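Long-range contacts in kelch domain-containing protein (Colletotrichum graminicola M1.001, PDB 5C86), which oxidises alcohols, probably through a copper centre, as a fungal member of the galactose oxidase and glyoxal oxidase family: residues T25-V30 with L51-T56; M114-G119 with W156-G161; Y276-A281 with T307-P312. All coordinates share one frame; numbering follows the deposited sequence.

Interaction 1 of 3, residues T25-V30 with L51-T56; sequences TGNLLV and LYNVNT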
# COMPACT_ATOMS: atom_id res chain seq x y z
N THR A 25 -1.05 15.77 -7.69
CA THR A 25 0.27 16.42 -7.46
C THR A 25 1.38 15.43 -7.31
O THR A 25 2.53 15.68 -7.64
CB THR A 25 0.28 17.30 -6.22
OG1 THR A 25 -0.05 16.48 -5.09
CG2 THR A 25 -0.73 18.42 -6.34
N GLY A 26 1.03 14.27 -6.76
CA GLY A 26 2.06 13.35 -6.39
C GLY A 26 2.95 13.72 -5.20
O GLY A 26 3.98 13.15 -5.01
N ASN A 27 2.53 14.72 -4.41
CA ASN A 27 3.26 15.04 -3.21
C ASN A 27 3.13 13.86 -2.20
O ASN A 27 2.21 13.07 -2.26
CB ASN A 27 2.75 16.41 -2.73
CG ASN A 27 3.15 17.51 -3.69
OD1 ASN A 27 4.21 17.44 -4.31
ND2 ASN A 27 2.37 18.58 -3.71
N LEU A 28 4.01 13.85 -1.25
CA LEU A 28 3.99 12.78 -0.20
C LEU A 28 3.53 13.38 1.14
O LEU A 28 4.23 14.24 1.73
CB LEU A 28 5.36 12.22 -0.03
CG LEU A 28 5.48 10.96 0.88
CD1 LEU A 28 4.79 9.71 0.25
CD2 LEU A 28 6.95 10.74 1.16
N LEU A 29 2.41 12.91 1.55
CA LEU A 29 1.81 13.30 2.86
C LEU A 29 2.19 12.28 3.92
O LEU A 29 1.99 11.08 3.70
CB LEU A 29 0.30 13.41 2.82
CG LEU A 29 -0.51 13.87 4.05
CD1 LEU A 29 -0.17 15.29 4.39
CD2 LEU A 29 -1.96 13.78 3.73
N VAL A 30 2.74 12.74 5.03
CA VAL A 30 3.14 11.86 6.12
C VAL A 30 2.43 12.26 7.43
O VAL A 30 2.15 13.47 7.63
CB VAL A 30 4.64 11.77 6.28
CG1 VAL A 30 5.34 11.65 4.95
CG2 VAL A 30 5.21 12.96 7.08
N LEU A 51 4.18 17.51 4.69
CA LEU A 51 4.06 17.26 3.24
C LEU A 51 5.36 17.48 2.55
O LEU A 51 5.96 18.56 2.76
CB LEU A 51 3.03 18.19 2.67
CG LEU A 51 2.69 18.03 1.18
CD1 LEU A 51 1.78 16.83 1.02
CD2 LEU A 51 2.02 19.27 0.57
N TYR A 52 5.80 16.54 1.71
CA TYR A 52 6.98 16.69 0.90
C TYR A 52 6.51 17.02 -0.52
O TYR A 52 5.70 16.33 -1.09
CB TYR A 52 7.87 15.44 0.85
CG TYR A 52 8.99 15.46 -0.15
CD1 TYR A 52 10.16 16.12 0.10
CD2 TYR A 52 8.88 14.77 -1.33
CE1 TYR A 52 11.18 16.15 -0.83
CE2 TYR A 52 9.89 14.74 -2.23
CZ TYR A 52 11.03 15.44 -1.98
OH TYR A 52 12.02 15.36 -2.93
N ASN A 53 6.96 18.17 -1.04
CA ASN A 53 6.63 18.59 -2.39
C ASN A 53 7.63 18.02 -3.35
O ASN A 53 8.82 18.32 -3.31
CB ASN A 53 6.64 20.13 -2.43
CG ASN A 53 6.10 20.64 -3.70
OD1 ASN A 53 6.64 20.39 -4.75
ND2 ASN A 53 5.00 21.22 -3.62
N VAL A 54 7.17 17.13 -4.23
CA VAL A 54 8.05 16.42 -5.17
C VAL A 54 8.61 17.36 -6.26
O VAL A 54 9.65 17.08 -6.82
CB VAL A 54 7.35 15.21 -5.82
CG1 VAL A 54 6.97 14.18 -4.73
CG2 VAL A 54 6.10 15.58 -6.54
N ASN A 55 7.89 18.44 -6.57
CA ASN A 55 8.42 19.40 -7.58
C ASN A 55 9.50 20.35 -7.02
O ASN A 55 10.56 20.54 -7.63
CB ASN A 55 7.26 20.17 -8.21
CG ASN A 55 6.42 19.27 -9.17
OD1 ASN A 55 5.28 19.59 -9.46
ND2 ASN A 55 7.00 18.18 -9.67
N THR A 56 9.29 20.89 -5.84
CA THR A 56 10.25 21.83 -5.24
C THR A 56 11.24 21.20 -4.26
O THR A 56 12.28 21.77 -3.98
CB THR A 56 9.49 22.94 -4.51
OG1 THR A 56 8.78 22.36 -3.42
CG2 THR A 56 8.46 23.57 -5.42
O HOH W 1 3.47 17.86 -8.72
O HOH W 2 4.64 18.83 -6.74

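Interaction 2 of 3, residues M114-G119 with W156-G161; sequences MQISRG and WTKLAG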
# COMPACT_ATOMS: atom_id res chain seq x y z
N MET A 114 -17.14 4.46 13.12
CA MET A 114 -17.33 3.02 12.93
C MET A 114 -18.28 2.39 13.96
O MET A 114 -18.45 2.99 15.05
CB MET A 114 -15.96 2.29 12.98
CG MET A 114 -15.07 2.53 11.75
SD MET A 114 -13.47 1.71 11.95
CE MET A 114 -12.66 2.58 13.24
N GLN A 115 -18.89 1.30 13.55
CA GLN A 115 -19.74 0.47 14.45
C GLN A 115 -18.94 -0.16 15.56
O GLN A 115 -19.48 -0.35 16.66
CB GLN A 115 -20.49 -0.59 13.72
CG GLN A 115 -21.50 0.04 12.75
CD GLN A 115 -22.66 0.66 13.54
OE1 GLN A 115 -22.84 1.88 13.55
NE2 GLN A 115 -23.36 -0.19 14.28
N ILE A 116 -17.68 -0.56 15.28
CA ILE A 116 -16.81 -1.20 16.27
C ILE A 116 -15.51 -0.44 16.28
O ILE A 116 -14.84 -0.39 15.19
CB ILE A 116 -16.56 -2.66 15.94
CG1 ILE A 116 -17.88 -3.40 15.74
CG2 ILE A 116 -15.66 -3.33 16.98
CD1 ILE A 116 -17.89 -4.74 15.05
N SER A 117 -15.14 0.15 17.40
CA SER A 117 -13.91 0.91 17.50
C SER A 117 -12.71 -0.05 17.43
O SER A 117 -12.79 -1.21 17.88
CB SER A 117 -13.85 1.80 18.74
OG SER A 117 -13.99 1.03 19.93
N ARG A 118 -11.60 0.44 16.86
CA ARG A 118 -10.52 -0.50 16.48
C ARG A 118 -9.26 0.27 16.17
O ARG A 118 -9.30 1.45 15.93
CB ARG A 118 -10.89 -1.36 15.32
CG ARG A 118 -11.30 -0.56 14.08
CD ARG A 118 -11.77 -1.50 13.05
NE ARG A 118 -13.20 -1.87 13.13
CZ ARG A 118 -13.73 -3.05 12.94
NH1 ARG A 118 -13.01 -4.17 12.75
NH2 ARG A 118 -15.04 -3.22 12.86
N GLY A 119 -8.17 -0.47 16.14
CA GLY A 119 -6.90 0.06 15.74
C GLY A 119 -6.01 -1.04 15.28
O GLY A 119 -6.16 -2.16 15.80
N TRP A 156 -21.73 3.19 8.23
CA TRP A 156 -21.05 1.93 8.51
C TRP A 156 -22.07 0.89 8.86
O TRP A 156 -22.99 1.20 9.70
CB TRP A 156 -20.10 2.09 9.68
CG TRP A 156 -18.84 2.89 9.39
CD1 TRP A 156 -18.61 4.16 9.62
CD2 TRP A 156 -17.63 2.36 8.77
NE1 TRP A 156 -17.33 4.55 9.26
CE2 TRP A 156 -16.70 3.46 8.73
CE3 TRP A 156 -17.24 1.10 8.32
CZ2 TRP A 156 -15.40 3.30 8.17
CZ3 TRP A 156 -15.96 0.96 7.77
CH2 TRP A 156 -15.08 2.04 7.74
N THR A 157 -21.97 -0.29 8.33
CA THR A 157 -22.87 -1.40 8.61
C THR A 157 -22.00 -2.62 9.03
O THR A 157 -21.07 -3.00 8.30
CB THR A 157 -23.69 -1.68 7.36
OG1 THR A 157 -24.25 -0.44 6.89
CG2 THR A 157 -24.81 -2.69 7.66
N LYS A 158 -22.30 -3.26 10.17
CA LYS A 158 -21.74 -4.51 10.52
C LYS A 158 -22.17 -5.59 9.62
O LYS A 158 -23.32 -5.63 9.17
CB LYS A 158 -22.07 -4.89 11.99
CG LYS A 158 -21.51 -3.87 12.93
CD LYS A 158 -21.62 -4.20 14.40
CE LYS A 158 -23.10 -4.11 14.80
NZ LYS A 158 -23.04 -3.89 16.26
N LEU A 159 -21.26 -6.52 9.30
CA LEU A 159 -21.58 -7.57 8.42
C LEU A 159 -21.54 -8.87 9.25
O LEU A 159 -20.47 -9.43 9.56
CB LEU A 159 -20.57 -7.64 7.30
CG LEU A 159 -20.65 -6.44 6.35
CD1 LEU A 159 -19.36 -6.34 5.47
CD2 LEU A 159 -21.92 -6.48 5.49
N ALA A 160 -22.73 -9.35 9.67
CA ALA A 160 -22.80 -10.59 10.46
C ALA A 160 -22.08 -11.76 9.82
O ALA A 160 -21.52 -12.66 10.52
CB ALA A 160 -24.27 -10.96 10.72
N GLY A 161 -22.06 -11.80 8.49
CA GLY A 161 -21.43 -12.88 7.79
C GLY A 161 -19.93 -12.72 7.59
O GLY A 161 -19.32 -13.60 6.95
O HOH W 3 -22.38 -0.78 16.97

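Interaction 3 of 3, residues Y276-A281 with T307-P312; sequences YNRGFA and TPQLTP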
# COMPACT_ATOMS: atom_id res chain seq x y z
N TYR A 276 17.08 -12.48 2.66
CA TYR A 276 16.98 -11.84 3.97
C TYR A 276 15.62 -12.05 4.57
O TYR A 276 14.60 -11.63 3.98
CB TYR A 276 17.30 -10.37 3.81
CG TYR A 276 18.65 -10.09 3.25
CD1 TYR A 276 19.81 -10.37 4.01
CD2 TYR A 276 18.83 -9.53 1.98
CE1 TYR A 276 21.06 -10.13 3.48
CE2 TYR A 276 20.06 -9.30 1.47
CZ TYR A 276 21.16 -9.59 2.24
OH TYR A 276 22.43 -9.36 1.70
N ASN A 277 15.56 -12.68 5.73
CA ASN A 277 14.28 -12.83 6.46
C ASN A 277 13.84 -11.48 7.05
O ASN A 277 14.67 -10.68 7.51
CB ASN A 277 14.33 -13.87 7.51
CG ASN A 277 15.48 -13.69 8.51
OD1 ASN A 277 16.60 -13.33 8.15
ND2 ASN A 277 15.18 -13.96 9.78
N ARG A 278 12.57 -11.14 6.84
CA ARG A 278 12.06 -9.82 7.23
C ARG A 278 10.74 -9.85 7.91
O ARG A 278 9.75 -10.43 7.38
CB ARG A 278 11.85 -8.93 6.00
CG ARG A 278 13.12 -8.72 5.16
CD ARG A 278 12.80 -7.95 3.88
NE ARG A 278 13.82 -8.09 2.85
CZ ARG A 278 14.90 -7.33 2.69
NH1 ARG A 278 15.09 -6.30 3.47
NH2 ARG A 278 15.76 -7.61 1.73
N GLY A 279 10.65 -9.16 9.06
CA GLY A 279 9.40 -8.76 9.71
C GLY A 279 9.39 -7.25 9.83
O GLY A 279 10.42 -6.62 10.13
N PHE A 280 8.24 -6.67 9.51
CA PHE A 280 8.08 -5.18 9.50
C PHE A 280 8.70 -4.51 8.28
O PHE A 280 8.86 -3.28 8.26
CB PHE A 280 8.55 -4.45 10.81
CG PHE A 280 8.07 -5.09 12.09
CD1 PHE A 280 6.73 -5.41 12.31
CD2 PHE A 280 8.99 -5.43 13.09
CE1 PHE A 280 6.32 -6.04 13.47
CE2 PHE A 280 8.55 -6.06 14.26
CZ PHE A 280 7.23 -6.40 14.41
N ALA A 281 8.94 -5.27 7.21
CA ALA A 281 9.34 -4.69 5.94
C ALA A 281 8.18 -4.07 5.22
O ALA A 281 7.03 -4.11 5.70
CB ALA A 281 10.07 -5.66 5.03
N THR A 307 18.77 -6.42 14.92
CA THR A 307 18.81 -7.36 13.74
C THR A 307 18.19 -6.78 12.44
O THR A 307 17.33 -7.43 11.82
CB THR A 307 18.24 -8.73 14.07
OG1 THR A 307 16.84 -8.69 14.42
CG2 THR A 307 19.06 -9.35 15.25
N PRO A 308 18.64 -5.58 12.09
CA PRO A 308 18.06 -4.96 10.93
C PRO A 308 18.49 -5.62 9.66
O PRO A 308 19.63 -6.08 9.51
CB PRO A 308 18.55 -3.52 11.04
CG PRO A 308 19.97 -3.70 11.56
CD PRO A 308 19.77 -4.77 12.62
N GLN A 309 17.60 -5.61 8.68
CA GLN A 309 17.95 -6.01 7.32
C GLN A 309 18.13 -4.68 6.55
O GLN A 309 17.16 -3.99 6.24
CB GLN A 309 16.86 -6.93 6.73
CG GLN A 309 16.69 -8.24 7.48
CD GLN A 309 17.82 -9.22 7.22
OE1 GLN A 309 18.92 -8.81 6.77
NE2 GLN A 309 17.57 -10.47 7.34
N LEU A 310 19.39 -4.34 6.25
CA LEU A 310 19.76 -3.09 5.63
C LEU A 310 19.94 -3.16 4.10
O LEU A 310 20.14 -2.15 3.47
CB LEU A 310 21.09 -2.57 6.24
CG LEU A 310 20.93 -2.28 7.72
CD1 LEU A 310 22.34 -1.73 8.23
CD2 LEU A 310 19.87 -1.24 8.00
N THR A 311 19.86 -4.35 3.54
CA THR A 311 19.95 -4.57 2.11
C THR A 311 18.53 -4.98 1.57
O THR A 311 18.08 -6.11 1.85
CB THR A 311 20.93 -5.66 1.77
OG1 THR A 311 22.23 -5.23 2.23
CG2 THR A 311 21.03 -5.82 0.32
N PRO A 312 17.92 -4.09 0.77
CA PRO A 312 16.59 -4.42 0.17
C PRO A 312 16.81 -5.43 -0.90
O PRO A 312 17.95 -5.65 -1.37
CB PRO A 312 16.13 -3.11 -0.41
CG PRO A 312 16.93 -1.97 0.29
CD PRO A 312 18.25 -2.68 0.55

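Interaction 1 of 3, residues T25-V30 with L51-T56
The amide oxygen OD1 of Asn27 is gripped by the backbone of the facing segment: Val54 N reaches it at 3.0 Å, with an N-H...O angle of 155° and the donor tilted out of the carbonyl plane. Water 2 lies 2.8 Å from Asn27 OD1 and probably donates to it. CG of Asn27 stands beside its own backbone N (chi1 -68°), and its side chain lies beside that of Asn53, pointing the same way, amide planes 46° apart. Asparagine suits the place because its other end gives ND2 to Glu104, which also bonds Thr25 OG1; the latter accepts from Asn27 N in an ST turn. Gly26, with its positive phi, completes the turn, and Val54 CG1 packs against Gly26 O at 3.2 Å. Further along, Leu28 N donates to Tyr52 O at 3.0 Å, and Tyr52 N returns to Leu28 O at 2.8 Å. Leu29 and Leu51 form the next, non-hydrogen-bonded pair, their side chains crossing at about a right angle, with Leu51 CD1 4.1 Å from Leu29 CB. Asn53 OD1 takes Thr56 N in an Asx motif as the chain leaves strand 47-52. The arrangement is that of the second and third strands of an antiparallel four-strand beta-propeller blade.

Interaction 2 of 3, residues M114-G119 with W156-G161
Met114 lies over one face of the Trp156 indole, and this is the tight, buried half of the contact. Its CG sits 3.7 Å from the centroid of the six-membered ring, 19° off the normal, a CH-pi approach displaced toward the rim near CE2. SD follows over the same ring, 4.7 Å from its centroid, adding a Met-aromatic contact; chi1 (-72°) puts CG anti to the carbonyl carbon, over the indole. A slim, polarisable methionine suits this buried site, where Tyr149 also meets the tryptophan ring. The solvent side is more exposed, relying on the hydrocarbon stems of Gln115 and Lys158 and on the Ile116 side chain. Gln115 CB rests on Lys158 CG at 3.5 Å, the two chains crossing at about a right angle, while Ile116 CD1 touches Lys158 CD at 3.8 Å. No hydrogen bond joins the segments directly; instead water 3 donates to Gln115 O at 2.9 Å and accepts from Lys158 NZ at 3.3 Å. Lysine and glutamine fit here, stems packing and ends polar. Glu147 receives Gln115 N and Ile116 N, tying the interblade loop to the blade it enters. With Gly135, Gly136, Tyr149 and Trp156, the blade carries the glycine pair and spaced aromatics of a kelch motif.

Interaction 3 of 3, residues Y276-A281 with T307-P312
Arg278 reaches across to the backbone oxygen of Thr311, which its NH2 meets at 2.8 Å with an N-H...O angle of 164°. The oxygen lies near the guanidinium plane, and the nitrogen in the carbonyl plane on a lone pair. NH1 adds a weak bond to Thr311 O at 3.4 Å. Both nitrogens have further acceptors, NH1 the backbone oxygen of Gly295 and NH2 the carboxylate of Glu313, a salt bridge that probably helps offset the buried charge. Arginine suits the site because its chain runs extended from CG to NE and ends in several N-H groups that can serve different acceptors.

The two loops belong to one propeller blade: 276-281 leads into its first strand, 282-285, and 307-312 into its third, 313-316. Arg278 thus ties the entrance of the blade to a loop within it.

Gln309 makes the second link, NE2 donating to Asn277 O at 2.9 Å, in the carbonyl plane and on a lone pair. A bend at chi2 (-74°) turns its CD back toward the other loop, and the Gln309 and Asn277 side chains cross at about a right angle, their amide planes 84° apart. Glutamine is long enough to reach that loop and ends in an N-H for Asn277 O. Asn277 is itself satisfied at both ends, OD1 by Gln298 NE2 and ND2 by Ser250 O; an asparagine can offer this acceptor and donor together. OE1 of Gln309 comes to 3.3 Å from Tyr276 CD1, approaching the ring obliquely. The backbone oxygen of Tyr276 accepts from Tyr239 OH.

Within 276-281, Tyr276 CB lies over one face of the Arg278 guanidinium, offset toward its rim; across the contact, Tyr276 CE2 packs on Thr311 CB at 3.8 Å. The beta-branched threonine presents CG2 to the same ring atom, also at 3.8 Å.

Overall arrangement
The three contacts follow one another along the chain and sit in different blades, none touching another. Centres lie about 33 Å apart for interactions 1 and 2, about 27 Å for 1 and 3, and about 34 Å for 2 and 3; the nearest atoms, between 2 and 3, are about 13 Å apart. Interactions 2 and 3 share a plan: Arg118 and Arg278 each stand on the loop leading into a blade, with NH1 on a glycine oxygen (Gly135, Gly295) and NH2 on a glutamate (Glu147, Glu313). In interaction 2 the Met114 side chain is about 11 Å from that of Tyr120, which binds copper (absent here) with His335 and His423; interactions 1 and 3 lie away from it.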